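Local coordinates for protein proteasome accessory factor B/C (PafBC) (Paenarthrobacter aurescens, PDB 6SJ9) that probably acts as a transcriptional regulator of the bacterial DNA damage response, combining winged helix-turn-helix DNA-binding domains with WYL and WCX domains, at residues H161-F165 with V177-P182; G190-L194 with V206-M212; V154-H158 with Q405-D409; L592-A597 with D613-A618; P285-E290 with A310-R314. All coordinates share one frame. Residue numbers count along the deposited sequence, not the author numbering.

Contact 1: residues H161-F165 with V177-P182; sequences HPIRF and VREVEP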
# COMPACT_ATOMS: atom_id res chain seq x y z
N HIS A 161 20.11 12.59 -20.94
CA HIS A 161 19.47 12.42 -22.22
C HIS A 161 18.14 13.18 -22.24
O HIS A 161 17.32 13.02 -21.31
CB HIS A 161 19.18 10.95 -22.48
CG HIS A 161 20.39 10.10 -22.44
ND1 HIS A 161 21.55 10.42 -23.13
CD2 HIS A 161 20.62 8.90 -21.86
CE1 HIS A 161 22.44 9.47 -22.93
NE2 HIS A 161 21.89 8.53 -22.19
N PRO A 162 17.88 13.92 -23.31
CA PRO A 162 16.54 14.46 -23.54
C PRO A 162 15.58 13.31 -23.87
O PRO A 162 16.01 12.18 -24.15
CB PRO A 162 16.73 15.44 -24.71
CG PRO A 162 17.97 14.97 -25.40
CD PRO A 162 18.82 14.11 -24.45
N ILE A 163 14.27 13.60 -23.81
CA ILE A 163 13.24 12.59 -24.05
C ILE A 163 12.19 13.14 -25.01
O ILE A 163 12.12 14.34 -25.29
CB ILE A 163 12.51 12.14 -22.74
CG1 ILE A 163 11.78 13.32 -22.11
CG2 ILE A 163 13.50 11.58 -21.75
CD1 ILE A 163 11.04 12.98 -20.79
N ARG A 164 11.37 12.23 -25.53
CA ARG A 164 10.21 12.58 -26.32
C ARG A 164 9.04 11.67 -25.94
O ARG A 164 9.23 10.51 -25.55
CB ARG A 164 10.55 12.55 -27.83
CG ARG A 164 9.83 11.56 -28.73
CD ARG A 164 10.70 11.23 -29.94
NE ARG A 164 11.41 12.42 -30.37
CZ ARG A 164 12.58 12.43 -31.04
NH1 ARG A 164 13.21 11.29 -31.36
NH2 ARG A 164 13.15 13.60 -31.34
N PHE A 165 7.83 12.21 -26.03
CA PHE A 165 6.63 11.46 -25.66
C PHE A 165 5.40 12.15 -26.22
O PHE A 165 5.41 13.36 -26.50
CB PHE A 165 6.43 11.30 -24.14
CG PHE A 165 6.48 12.59 -23.40
CD1 PHE A 165 5.31 13.33 -23.17
CD2 PHE A 165 7.71 13.12 -23.00
CE1 PHE A 165 5.39 14.57 -22.50
CE2 PHE A 165 7.78 14.32 -22.32
CZ PHE A 165 6.65 15.06 -22.10
N VAL A 177 3.58 15.28 -29.93
CA VAL A 177 4.86 14.76 -29.46
C VAL A 177 5.67 15.93 -28.92
O VAL A 177 5.90 16.91 -29.63
CB VAL A 177 5.61 14.04 -30.59
CG1 VAL A 177 6.99 13.57 -30.13
CG2 VAL A 177 4.79 12.85 -31.09
N ARG A 178 6.11 15.82 -27.68
CA ARG A 178 6.87 16.88 -27.03
C ARG A 178 8.32 16.44 -26.88
O ARG A 178 8.60 15.25 -26.64
CB ARG A 178 6.28 17.17 -25.66
CG ARG A 178 4.74 17.39 -25.66
CD ARG A 178 4.37 18.60 -26.51
NE ARG A 178 4.75 19.85 -25.84
CZ ARG A 178 3.92 20.52 -25.01
NH1 ARG A 178 4.29 21.66 -24.39
NH2 ARG A 178 2.70 20.04 -24.80
N GLU A 179 9.24 17.40 -27.02
CA GLU A 179 10.68 17.16 -26.91
C GLU A 179 11.12 17.89 -25.67
O GLU A 179 11.06 19.13 -25.63
CB GLU A 179 11.45 17.70 -28.11
CG GLU A 179 10.87 17.35 -29.49
CD GLU A 179 11.18 15.93 -29.89
OE1 GLU A 179 10.45 15.39 -30.72
OE2 GLU A 179 12.16 15.34 -29.35
N VAL A 180 11.55 17.12 -24.67
CA VAL A 180 11.74 17.67 -23.35
C VAL A 180 13.11 17.29 -22.81
O VAL A 180 13.53 16.14 -22.92
CB VAL A 180 10.60 17.17 -22.43
CG1 VAL A 180 10.82 17.57 -21.02
CG2 VAL A 180 9.26 17.73 -22.90
N GLU A 181 13.74 18.23 -22.12
CA GLU A 181 14.88 17.95 -21.28
C GLU A 181 14.39 17.85 -19.84
O GLU A 181 13.98 18.88 -19.25
CB GLU A 181 15.92 19.06 -21.45
CG GLU A 181 16.43 19.15 -22.91
CD GLU A 181 17.29 20.38 -23.21
OE1 GLU A 181 17.58 21.16 -22.27
OE2 GLU A 181 17.68 20.57 -24.37
N PRO A 182 14.40 16.66 -19.22
CA PRO A 182 13.70 16.49 -17.92
C PRO A 182 14.49 17.06 -16.76
O PRO A 182 15.68 16.78 -16.61
CB PRO A 182 13.56 14.97 -17.79
CG PRO A 182 14.79 14.43 -18.65
CD PRO A 182 14.85 15.37 -19.81
O HOH W 1 13.75 15.78 -27.15
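Ile163, Phe165 and Val180 form the apolar centre on one face of this antiparallel pairing: Ile163 CG1 lies 4.0 Å from Val180 CB, and Phe165 CE2 3.8 Å from Val180 CG2. Pro182 CD extends the patch, 4.3 Å from Ile163 CG1, while Arg178 CB covers a face of the Phe165 ring. Leu194 of the next strand packs against Ile163, Phe165 and Pro182. The axes of the short strands 163-165 and 177-182 run at 160°, nearly antiparallel. Ile163 N to Val180 O (2.8 Å) and Val180 N to Ile163 O (2.9 Å) make one hydrogen-bonded pair, Arg178 N to Phe165 O (2.8 Å) and Phe165 N to Arg178 O (3.2 Å) the next. Between them, the non-hydrogen-bonded pair Arg164 and Glu179 faces the other way in a salt bridge, Arg164 NH2 to Glu179 OE2 (2.8 Å). Water 1 links Glu179 OE2 (2.7 Å) to Ile163 O (2.9 Å). The chemistry implies a hairpin, here in the WYL domain, with a buried Ile163/Val180 face and a partly exposed Arg164/Glu179 face.

Contact 2: residues G190-L194 with V206-M212; sequences GQWYL and VFRLSRM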
# COMPACT_ATOMS: atom_id res chain seq x y z
N GLY A 190 -1.51 14.23 -4.80
CA GLY A 190 -1.47 12.82 -5.13
C GLY A 190 -1.01 12.49 -6.55
O GLY A 190 -0.69 11.33 -6.81
N GLN A 191 -0.91 13.48 -7.45
CA GLN A 191 -0.68 13.24 -8.87
C GLN A 191 0.73 13.64 -9.30
O GLN A 191 1.25 14.67 -8.86
CB GLN A 191 -1.71 14.02 -9.71
CG GLN A 191 -3.15 13.56 -9.50
CD GLN A 191 -3.27 12.03 -9.59
OE1 GLN A 191 -3.33 11.33 -8.57
NE2 GLN A 191 -3.29 11.51 -10.83
N TRP A 192 1.32 12.86 -10.21
CA TRP A 192 2.72 13.02 -10.57
C TRP A 192 2.89 13.84 -11.85
O TRP A 192 2.12 13.71 -12.81
CB TRP A 192 3.40 11.68 -10.73
CG TRP A 192 3.79 11.02 -9.44
CD1 TRP A 192 3.03 10.16 -8.68
CD2 TRP A 192 5.01 11.21 -8.74
NE1 TRP A 192 3.75 9.76 -7.57
CE2 TRP A 192 4.96 10.40 -7.57
CE3 TRP A 192 6.15 11.99 -8.96
CZ2 TRP A 192 6.00 10.35 -6.63
CZ3 TRP A 192 7.20 11.94 -8.03
CH2 TRP A 192 7.11 11.11 -6.87
N TYR A 193 3.93 14.63 -11.86
CA TYR A 193 4.22 15.59 -12.91
C TYR A 193 5.69 15.44 -13.29
O TYR A 193 6.52 15.17 -12.43
CB TYR A 193 4.01 17.03 -12.46
CG TYR A 193 2.59 17.35 -12.05
CD1 TYR A 193 2.11 16.96 -10.81
CD2 TYR A 193 1.73 18.04 -12.90
CE1 TYR A 193 0.78 17.26 -10.43
CE2 TYR A 193 0.42 18.34 -12.53
CZ TYR A 193 -0.04 17.94 -11.29
OH TYR A 193 -1.35 18.23 -10.93
N LEU A 194 5.98 15.74 -14.55
CA LEU A 194 7.32 15.95 -15.08
C LEU A 194 7.49 17.45 -15.35
O LEU A 194 6.59 18.10 -15.93
CB LEU A 194 7.50 15.16 -16.37
CG LEU A 194 8.75 15.53 -17.20
CD1 LEU A 194 10.08 15.07 -16.56
CD2 LEU A 194 8.60 14.98 -18.59
N VAL A 206 5.29 21.96 -17.51
CA VAL A 206 4.90 20.92 -16.59
C VAL A 206 3.94 19.98 -17.30
O VAL A 206 3.00 20.42 -17.98
CB VAL A 206 4.29 21.50 -15.31
CG1 VAL A 206 4.19 20.40 -14.28
CG2 VAL A 206 5.15 22.64 -14.80
N PHE A 207 4.21 18.69 -17.20
CA PHE A 207 3.44 17.65 -17.84
C PHE A 207 2.86 16.72 -16.78
O PHE A 207 3.61 16.17 -15.96
CB PHE A 207 4.37 16.86 -18.77
CG PHE A 207 5.03 17.71 -19.82
CD1 PHE A 207 4.36 18.07 -20.99
CD2 PHE A 207 6.29 18.23 -19.60
CE1 PHE A 207 4.96 18.86 -21.95
CE2 PHE A 207 6.92 19.00 -20.57
CZ PHE A 207 6.26 19.32 -21.74
N ARG A 208 1.55 16.49 -16.80
CA ARG A 208 0.96 15.46 -15.96
C ARG A 208 1.22 14.08 -16.53
O ARG A 208 0.99 13.85 -17.72
CB ARG A 208 -0.54 15.67 -15.77
CG ARG A 208 -1.01 17.07 -15.51
CD ARG A 208 -2.57 17.07 -15.36
NE ARG A 208 -2.95 15.98 -14.45
CZ ARG A 208 -3.18 16.11 -13.15
NH1 ARG A 208 -3.51 15.04 -12.42
NH2 ARG A 208 -3.04 17.30 -12.57
N LEU A 209 1.78 13.18 -15.74
CA LEU A 209 2.11 11.84 -16.25
C LEU A 209 0.87 11.15 -16.80
O LEU A 209 0.93 10.51 -17.87
CB LEU A 209 2.76 10.98 -15.16
CG LEU A 209 4.27 10.82 -15.13
CD1 LEU A 209 4.92 12.15 -15.01
CD2 LEU A 209 4.73 9.95 -13.95
N SER A 210 -0.29 11.35 -16.15
CA SER A 210 -1.51 10.70 -16.59
C SER A 210 -1.93 11.14 -17.99
O SER A 210 -2.67 10.41 -18.66
CB SER A 210 -2.65 10.94 -15.59
OG SER A 210 -3.09 12.29 -15.61
N ARG A 211 -1.46 12.30 -18.47
CA ARG A 211 -1.85 12.80 -19.79
C ARG A 211 -0.87 12.42 -20.91
O ARG A 211 -1.04 12.88 -22.04
CB ARG A 211 -2.03 14.31 -19.75
CG ARG A 211 -3.07 14.77 -18.66
CD ARG A 211 -3.94 15.87 -19.23
NE ARG A 211 -4.99 15.32 -20.10
CZ ARG A 211 -5.61 15.98 -21.09
NH1 ARG A 211 -5.31 17.25 -21.38
NH2 ARG A 211 -6.55 15.35 -21.79
N MSE A 212 0.12 11.59 -20.62
CA MSE A 212 1.04 11.08 -21.65
C MSE A 212 0.38 9.93 -22.41
O MSE A 212 -0.09 8.96 -21.81
CB MSE A 212 2.35 10.59 -21.03
CG MSE A 212 3.27 11.70 -20.59
SE MSE A 212 4.79 11.03 -19.57
CE MSE A 212 5.68 12.75 -19.26
O HOH W 2 -0.32 12.33 -13.46
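Leu194 adopts chi1 t and chi2 p, which places CD2 3.7 Å from CE of selenomethionine Met212 and 4.1 Å from Phe207 CD2. Met212, with chi2 and chi3 both t, is extended and reaches back from beyond the strand end. On the opposite face, Tyr193 in the m rotamer rests CD2 3.7 Å from Val206 CG1. Arg208, m at chi1 and t at chi2, turns at chi3 (p), bringing NH2 within 2.5 Å of Tyr193 OH, although the angle is poor for a hydrogen bond; its NH1 forms a salt bridge with Asp284. Leu209 sets CD2 3.9 Å from Trp192 CB. Backbone bonds fix the register: Leu194 N to Phe207 O and Phe207 N to Leu194 O, both 2.8 Å, then Leu209 N to Trp192 O at 3.0 Å, where the strand passes into a 3-10 turn. Water 2 joins Trp192 O to Ser210 N, 2.9 Å from each. The arrangement is an antiparallel beta hairpin of the bent Sm-like sheet found in WYL domains.

Contact 3: residues V154-H158 with Q405-D409; sequences VAAMH and QWEND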
# COMPACT_ATOMS: atom_id res chain seq x y z
N VAL A 154 13.82 8.91 -14.86
CA VAL A 154 14.96 8.80 -13.96
C VAL A 154 16.23 8.42 -14.76
O VAL A 154 17.32 8.91 -14.46
CB VAL A 154 14.68 7.74 -12.85
CG1 VAL A 154 15.92 7.35 -12.13
CG2 VAL A 154 13.68 8.28 -11.80
N ALA A 155 16.09 7.50 -15.71
CA ALA A 155 17.23 7.08 -16.53
C ALA A 155 17.68 8.22 -17.44
O ALA A 155 18.86 8.50 -17.54
CB ALA A 155 16.86 5.82 -17.38
N ALA A 156 16.72 8.95 -18.01
CA ALA A 156 17.07 10.09 -18.85
C ALA A 156 17.87 11.13 -18.07
O ALA A 156 18.88 11.66 -18.55
CB ALA A 156 15.77 10.69 -19.40
N MSE A 157 17.44 11.43 -16.85
CA MSE A 157 18.15 12.45 -16.07
C MSE A 157 19.51 11.96 -15.66
O MSE A 157 20.44 12.73 -15.61
CB MSE A 157 17.36 12.86 -14.79
CG MSE A 157 15.94 13.27 -15.03
SE MSE A 157 15.08 14.14 -13.38
CE MSE A 157 14.70 12.44 -12.44
N HIS A 158 19.59 10.67 -15.27
CA HIS A 158 20.87 10.12 -14.86
C HIS A 158 21.86 10.15 -16.02
O HIS A 158 23.03 10.51 -15.84
CB HIS A 158 20.75 8.68 -14.32
CG HIS A 158 22.03 8.13 -13.76
ND1 HIS A 158 22.54 6.89 -14.13
CD2 HIS A 158 22.90 8.64 -12.86
CE1 HIS A 158 23.69 6.68 -13.49
NE2 HIS A 158 23.93 7.73 -12.72
N GLN A 405 9.32 15.91 -4.44
CA GLN A 405 10.18 16.34 -5.55
C GLN A 405 11.26 15.27 -5.77
O GLN A 405 11.95 14.85 -4.83
CB GLN A 405 10.92 17.66 -5.31
CG GLN A 405 10.09 18.91 -5.27
CD GLN A 405 9.16 18.94 -4.06
OE1 GLN A 405 8.02 19.31 -4.19
NE2 GLN A 405 9.66 18.55 -2.88
N TRP A 406 11.47 14.90 -7.02
CA TRP A 406 12.50 13.92 -7.38
C TRP A 406 13.28 14.48 -8.55
O TRP A 406 12.82 14.39 -9.70
CB TRP A 406 11.87 12.60 -7.72
CG TRP A 406 12.82 11.48 -7.93
CD1 TRP A 406 14.07 11.53 -8.53
CD2 TRP A 406 12.61 10.12 -7.57
NE1 TRP A 406 14.63 10.28 -8.55
CE2 TRP A 406 13.76 9.38 -8.00
CE3 TRP A 406 11.57 9.44 -6.92
CZ2 TRP A 406 13.89 8.02 -7.78
CZ3 TRP A 406 11.70 8.05 -6.72
CH2 TRP A 406 12.86 7.37 -7.13
N GLU A 407 14.45 15.05 -8.27
CA GLU A 407 15.39 15.51 -9.29
C GLU A 407 16.48 14.46 -9.52
O GLU A 407 16.46 13.39 -8.91
CB GLU A 407 16.03 16.82 -8.85
CG GLU A 407 15.08 17.91 -8.55
CD GLU A 407 15.78 19.16 -8.01
OE1 GLU A 407 17.00 19.36 -8.21
OE2 GLU A 407 15.08 19.97 -7.42
N ASN A 408 17.42 14.77 -10.42
CA ASN A 408 18.52 13.83 -10.72
C ASN A 408 19.27 13.47 -9.45
O ASN A 408 19.90 14.33 -8.84
CB ASN A 408 19.51 14.41 -11.75
CG ASN A 408 20.48 13.33 -12.29
OD1 ASN A 408 20.08 12.18 -12.42
ND2 ASN A 408 21.72 13.70 -12.59
N ASP A 409 19.23 12.21 -9.05
CA ASP A 409 19.99 11.80 -7.86
C ASP A 409 19.51 12.48 -6.56
O ASP A 409 20.25 12.52 -5.56
CB ASP A 409 21.52 12.05 -8.04
CG ASP A 409 22.39 11.29 -6.96
OD1 ASP A 409 22.29 10.04 -6.90
OD2 ASP A 409 23.14 11.91 -6.17
O HOH W 3 18.27 10.37 -12.28
O HOH W 4 23.76 12.17 -13.81
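Val154 opens the helical side of the contact with CG2 3.9 Å from Trp406 NE1 and 4.0 Å from Trp406 CE2, an oblique approach to the indole. Its carbonyl is also used: water 3 donates to Val154 O at 2.8 Å and to Asn408 OD1 at 2.6 Å, although Val154 O already accepts the helical bond from His158 N (3.0 Å). One turn further on, selenomethionine Met157 is the residue most covered, with 77 Å² buried. Its CA-to-CB bond points toward 405-409, and its CE reaches 3.9 Å from Trp406 O and 4.1 Å from Trp406 CD1. Here the WYL-domain helix 147-159 meets strand 404-407 of the PafC helix-turn-helix domain. That strand pairs with 410-413, consistent with the wing of a winged helix-turn-helix, and also joins strand 175-188 of the WYL domain. The indole of Trp406 is enclosed further by Ile382 and Leu385 of helix 378-389 and meets Phe150 edge-to-face. Asn408 OD1 stands 3.3 Å from Met157 O, a pair of acceptors that cannot bond directly. At His158 the helix is exposed, and water 4 bridges His158 O (2.7 Å) to Asn408 ND2 (2.8 Å).

Contact 4: residues L592-A597 with D613-A618; sequences LTRQGA and DGGLLA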
# COMPACT_ATOMS: atom_id res chain seq x y z
N LEU A 592 2.86 -8.19 -21.20
CA LEU A 592 2.88 -6.79 -20.82
C LEU A 592 3.42 -5.96 -21.98
O LEU A 592 4.39 -6.36 -22.63
CB LEU A 592 3.77 -6.57 -19.58
CG LEU A 592 3.41 -7.40 -18.33
CD1 LEU A 592 4.41 -7.20 -17.22
CD2 LEU A 592 2.01 -7.10 -17.82
N THR A 593 2.81 -4.81 -22.22
CA THR A 593 3.40 -3.81 -23.10
C THR A 593 4.55 -3.08 -22.39
O THR A 593 4.70 -3.15 -21.18
CB THR A 593 2.36 -2.78 -23.51
OG1 THR A 593 1.93 -2.07 -22.34
CG2 THR A 593 1.14 -3.47 -24.20
N ARG A 594 5.37 -2.37 -23.18
CA ARG A 594 6.44 -1.57 -22.61
C ARG A 594 5.90 -0.55 -21.62
O ARG A 594 6.40 -0.43 -20.50
CB ARG A 594 7.23 -0.85 -23.70
CG ARG A 594 8.43 -0.13 -23.11
CD ARG A 594 9.29 0.69 -24.08
NE ARG A 594 10.59 0.88 -23.42
CZ ARG A 594 10.87 1.83 -22.52
NH1 ARG A 594 9.96 2.74 -22.17
NH2 ARG A 594 12.08 1.87 -21.95
N GLN A 595 4.78 0.07 -21.97
CA GLN A 595 4.21 1.08 -21.11
C GLN A 595 3.89 0.51 -19.74
O GLN A 595 4.13 1.20 -18.73
CB GLN A 595 2.93 1.64 -21.72
CG GLN A 595 2.53 3.01 -21.20
CD GLN A 595 1.46 3.63 -22.07
OE1 GLN A 595 1.07 3.06 -23.10
NE2 GLN A 595 0.95 4.80 -21.66
N GLY A 596 3.40 -0.74 -19.68
CA GLY A 596 3.07 -1.45 -18.45
C GLY A 596 4.12 -2.45 -17.90
O GLY A 596 3.80 -3.32 -17.09
N ALA A 597 5.37 -2.34 -18.35
CA ALA A 597 6.36 -3.33 -17.95
C ALA A 597 6.56 -3.35 -16.44
O ALA A 597 6.93 -4.38 -15.88
CB ALA A 597 7.67 -3.07 -18.70
N ASP A 613 9.57 -5.23 -28.72
CA ASP A 613 9.33 -3.79 -28.62
C ASP A 613 9.36 -3.28 -27.19
O ASP A 613 8.68 -2.30 -26.88
CB ASP A 613 8.00 -3.44 -29.28
CG ASP A 613 8.11 -3.35 -30.79
OD1 ASP A 613 7.68 -4.31 -31.46
OD2 ASP A 613 8.65 -2.35 -31.31
N GLY A 614 10.12 -3.92 -26.31
CA GLY A 614 10.20 -3.49 -24.93
C GLY A 614 9.12 -4.04 -24.03
O GLY A 614 9.13 -3.73 -22.82
N GLY A 615 8.20 -4.85 -24.56
CA GLY A 615 7.24 -5.57 -23.75
C GLY A 615 7.88 -6.76 -23.08
O GLY A 615 9.09 -6.97 -23.17
N LEU A 616 7.06 -7.57 -22.42
CA LEU A 616 7.63 -8.79 -21.84
C LEU A 616 6.55 -9.80 -21.50
O LEU A 616 5.39 -9.43 -21.28
CB LEU A 616 8.45 -8.52 -20.58
CG LEU A 616 7.80 -7.78 -19.42
CD1 LEU A 616 8.47 -8.16 -18.14
CD2 LEU A 616 7.99 -6.33 -19.63
N LEU A 617 6.94 -11.07 -21.52
CA LEU A 617 6.19 -12.12 -20.87
C LEU A 617 6.50 -12.13 -19.40
O LEU A 617 7.65 -11.94 -18.99
CB LEU A 617 6.52 -13.50 -21.44
CG LEU A 617 6.39 -13.76 -22.94
CD1 LEU A 617 6.76 -15.22 -23.23
CD2 LEU A 617 5.00 -13.42 -23.46
N ALA A 618 5.49 -12.42 -18.60
CA ALA A 618 5.70 -12.43 -17.15
C ALA A 618 4.80 -13.47 -16.51
O ALA A 618 3.58 -13.43 -16.67
CB ALA A 618 5.44 -11.05 -16.56
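Two backbone hydrogen bonds tie the segments together, Leu592 N to Leu616 O at 2.8 Å (167°) and Leu616 N to Leu592 O at 2.9 Å (157°), making Leu592 and Leu616 an antiparallel hydrogen-bonded pair. Past this pair the chain of 592-597 leaves the sheet in a type I turn from Arg594 to Ala597, closed by Ala597 N to Arg594 O at 3.1 Å; Gly596 N adds a weak bond of 3.3 Å to Thr593 OG1. Arg594 CA makes a CA-H...O contact with Gly614 O at 3.5 Å, and Leu592 O lies 3.2 Å from Gly615 CA. A beta carbon on Gly614 would clash with Arg594 CD and one on Gly615 with Leu592 O, so both positions suit glycine. The guanidinium of Arg594 forms a salt bridge with Asp152 of the WYL-domain helix 147-159. Ala597 CB meets Leu616 CD2 at 3.4 Å, and Leu592 CD1 lies 4.1 Å from Leu616 CG and 4.0 Å from Ala618 CB. Ala600 of helix 599-602 also packs on Leu592, Leu616 and Ala618. The contact joins the connection between strand 586-592 and helix 599-602 to the start of the adjacent strand 616-622, consistent with a ferredoxin-like WCX domain.

Contact 5: residues P285-E290 with A310-R314; sequences PEQLAE and AVVRR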
# COMPACT_ATOMS: atom_id res chain seq x y z
N PRO A 285 -9.77 13.07 -14.98
CA PRO A 285 -10.57 11.99 -15.57
C PRO A 285 -9.79 10.74 -15.91
O PRO A 285 -10.39 9.67 -15.96
CB PRO A 285 -11.19 12.63 -16.83
CG PRO A 285 -10.37 13.82 -17.09
CD PRO A 285 -9.77 14.28 -15.81
N GLU A 286 -8.48 10.83 -16.15
CA GLU A 286 -7.72 9.61 -16.39
C GLU A 286 -7.64 8.80 -15.11
O GLU A 286 -7.68 7.57 -15.15
CB GLU A 286 -6.32 9.89 -16.94
CG GLU A 286 -6.40 10.38 -18.34
CD GLU A 286 -7.07 9.35 -19.22
OE1 GLU A 286 -6.83 8.13 -19.00
OE2 GLU A 286 -7.83 9.75 -20.13
N GLN A 287 -7.55 9.48 -13.98
CA GLN A 287 -7.47 8.77 -12.71
C GLN A 287 -8.77 8.04 -12.41
O GLN A 287 -8.75 6.85 -12.07
CB GLN A 287 -7.12 9.73 -11.59
CG GLN A 287 -6.65 8.97 -10.40
CD GLN A 287 -6.45 9.84 -9.22
OE1 GLN A 287 -6.36 11.06 -9.36
NE2 GLN A 287 -6.30 9.22 -8.03
N LEU A 288 -9.92 8.74 -12.56
CA LEU A 288 -11.21 8.09 -12.33
C LEU A 288 -11.46 6.97 -13.33
O LEU A 288 -12.00 5.93 -12.97
CB LEU A 288 -12.36 9.10 -12.40
CG LEU A 288 -13.72 8.54 -12.03
CD1 LEU A 288 -13.61 7.86 -10.66
CD2 LEU A 288 -14.79 9.63 -11.96
N ALA A 289 -11.07 7.16 -14.59
CA ALA A 289 -11.36 6.14 -15.61
C ALA A 289 -10.60 4.85 -15.33
O ALA A 289 -11.14 3.75 -15.54
CB ALA A 289 -11.01 6.65 -17.01
N GLU A 290 -9.35 4.95 -14.89
CA GLU A 290 -8.62 3.75 -14.52
C GLU A 290 -9.33 3.03 -13.39
O GLU A 290 -9.49 1.82 -13.43
CB GLU A 290 -7.17 4.07 -14.15
CG GLU A 290 -6.39 2.80 -13.79
CD GLU A 290 -4.90 3.06 -13.54
OE1 GLU A 290 -4.45 4.17 -13.82
OE2 GLU A 290 -4.18 2.14 -13.06
N ALA A 310 -12.77 7.88 -21.86
CA ALA A 310 -11.55 7.32 -21.29
C ALA A 310 -11.75 5.88 -20.82
O ALA A 310 -10.85 5.04 -20.98
CB ALA A 310 -11.04 8.22 -20.16
N VAL A 311 -12.92 5.58 -20.24
CA VAL A 311 -13.19 4.23 -19.74
C VAL A 311 -13.31 3.24 -20.90
O VAL A 311 -12.69 2.17 -20.89
CB VAL A 311 -14.46 4.24 -18.87
CG1 VAL A 311 -14.86 2.85 -18.49
CG2 VAL A 311 -14.21 5.07 -17.65
N VAL A 312 -14.12 3.58 -21.91
CA VAL A 312 -14.25 2.76 -23.11
C VAL A 312 -12.90 2.51 -23.75
O VAL A 312 -12.57 1.38 -24.13
CB VAL A 312 -15.22 3.45 -24.10
CG1 VAL A 312 -15.15 2.78 -25.50
CG2 VAL A 312 -16.64 3.42 -23.54
N ARG A 313 -12.05 3.54 -23.83
CA ARG A 313 -10.74 3.37 -24.44
C ARG A 313 -9.94 2.29 -23.73
O ARG A 313 -9.30 1.45 -24.38
CB ARG A 313 -9.99 4.70 -24.45
CG ARG A 313 -8.64 4.62 -25.16
CD ARG A 313 -7.57 5.36 -24.38
NE ARG A 313 -8.06 6.67 -23.97
CZ ARG A 313 -7.68 7.29 -22.85
NH1 ARG A 313 -6.81 6.70 -22.04
NH2 ARG A 313 -8.18 8.49 -22.54
N ARG A 314 -9.97 2.27 -22.40
CA ARG A 314 -9.20 1.26 -21.66
C ARG A 314 -9.79 -0.12 -21.86
O ARG A 314 -9.07 -1.07 -22.14
CB ARG A 314 -9.16 1.60 -20.18
CG ARG A 314 -8.77 3.02 -19.93
CD ARG A 314 -8.79 3.30 -18.47
NE ARG A 314 -7.60 2.73 -17.98
CZ ARG A 314 -6.51 3.44 -17.80
NH1 ARG A 314 -5.39 2.84 -17.39
NH2 ARG A 314 -6.60 4.77 -18.01
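Arg314 has the most surface covered, 74 Å², followed by Ala289 with 67 Å² and Glu286 with 59 Å². The local helix axes approach to 9.0 Å at a crossing angle of -51°. Ala289 permits this closeness: its CA-to-CB bond points toward 310-314, and CB lies 3.5 Å from Ala310 CB and 3.6 Å from Val311 CG2, while the CA atoms of Ala289 and Val311 are 4.9 Å apart. Arg314 lies along the neighbouring edge, with CD 3.8 Å from Ala289 O. Glu290 CG lies over one face of its guanidinium, 3.7 Å from Arg314 NH1. Arg314 has further partners in the second WCX domain, since NE bonds Gln634 O, and Glu290 bonds the side chain of the same glutamine. Glu286 leaves its helix sideways, and with chi1 and chi2 both m its carboxylate lies between Arg313 and Arg314. Glu286 OE2 accepts from Arg313 NH2 at 2.7 Å (165°), Glu286 OE1 takes a weak bond from Arg313 NH1 at 3.4 Å, and Glu286 OE1 forms a salt bridge with Arg314 NH2 at 3.5 Å. A long ion pair, Glu290 OE1 to Arg314 NH1 at 3.9 Å, extends this salt-bridge network. Strand order 2-3-1-4 is consistent with a ferredoxin-like WCX domain; 285-294 is its second helix, and here it packs on helix 305-323, which follows the last strand.

All five contacts are partly buried, contacts 1 and 2 with the most buried residues (five each) and contact 4 with the fewest (two). Contacts 1 and 2 are successive hairpins of one WYL-domain sheet and share an apolar face, where Val180 CG2 lies 3.5 Å from Phe207 CE2. Contact 3 abuts the same core, with Ala156 CB 3.4 Å from Ile163 CG2, but spans two domains and relies on packing of Met157 (selenomethionine in the crystal) and on bridging water. Contacts 4 and 5 belong to different WCX domains, nearest atoms about 8 Å apart. Contact 4 is mainly backbone pairing at a strand end; contact 5 combines close alanine packing with a salt-bridge network beside it.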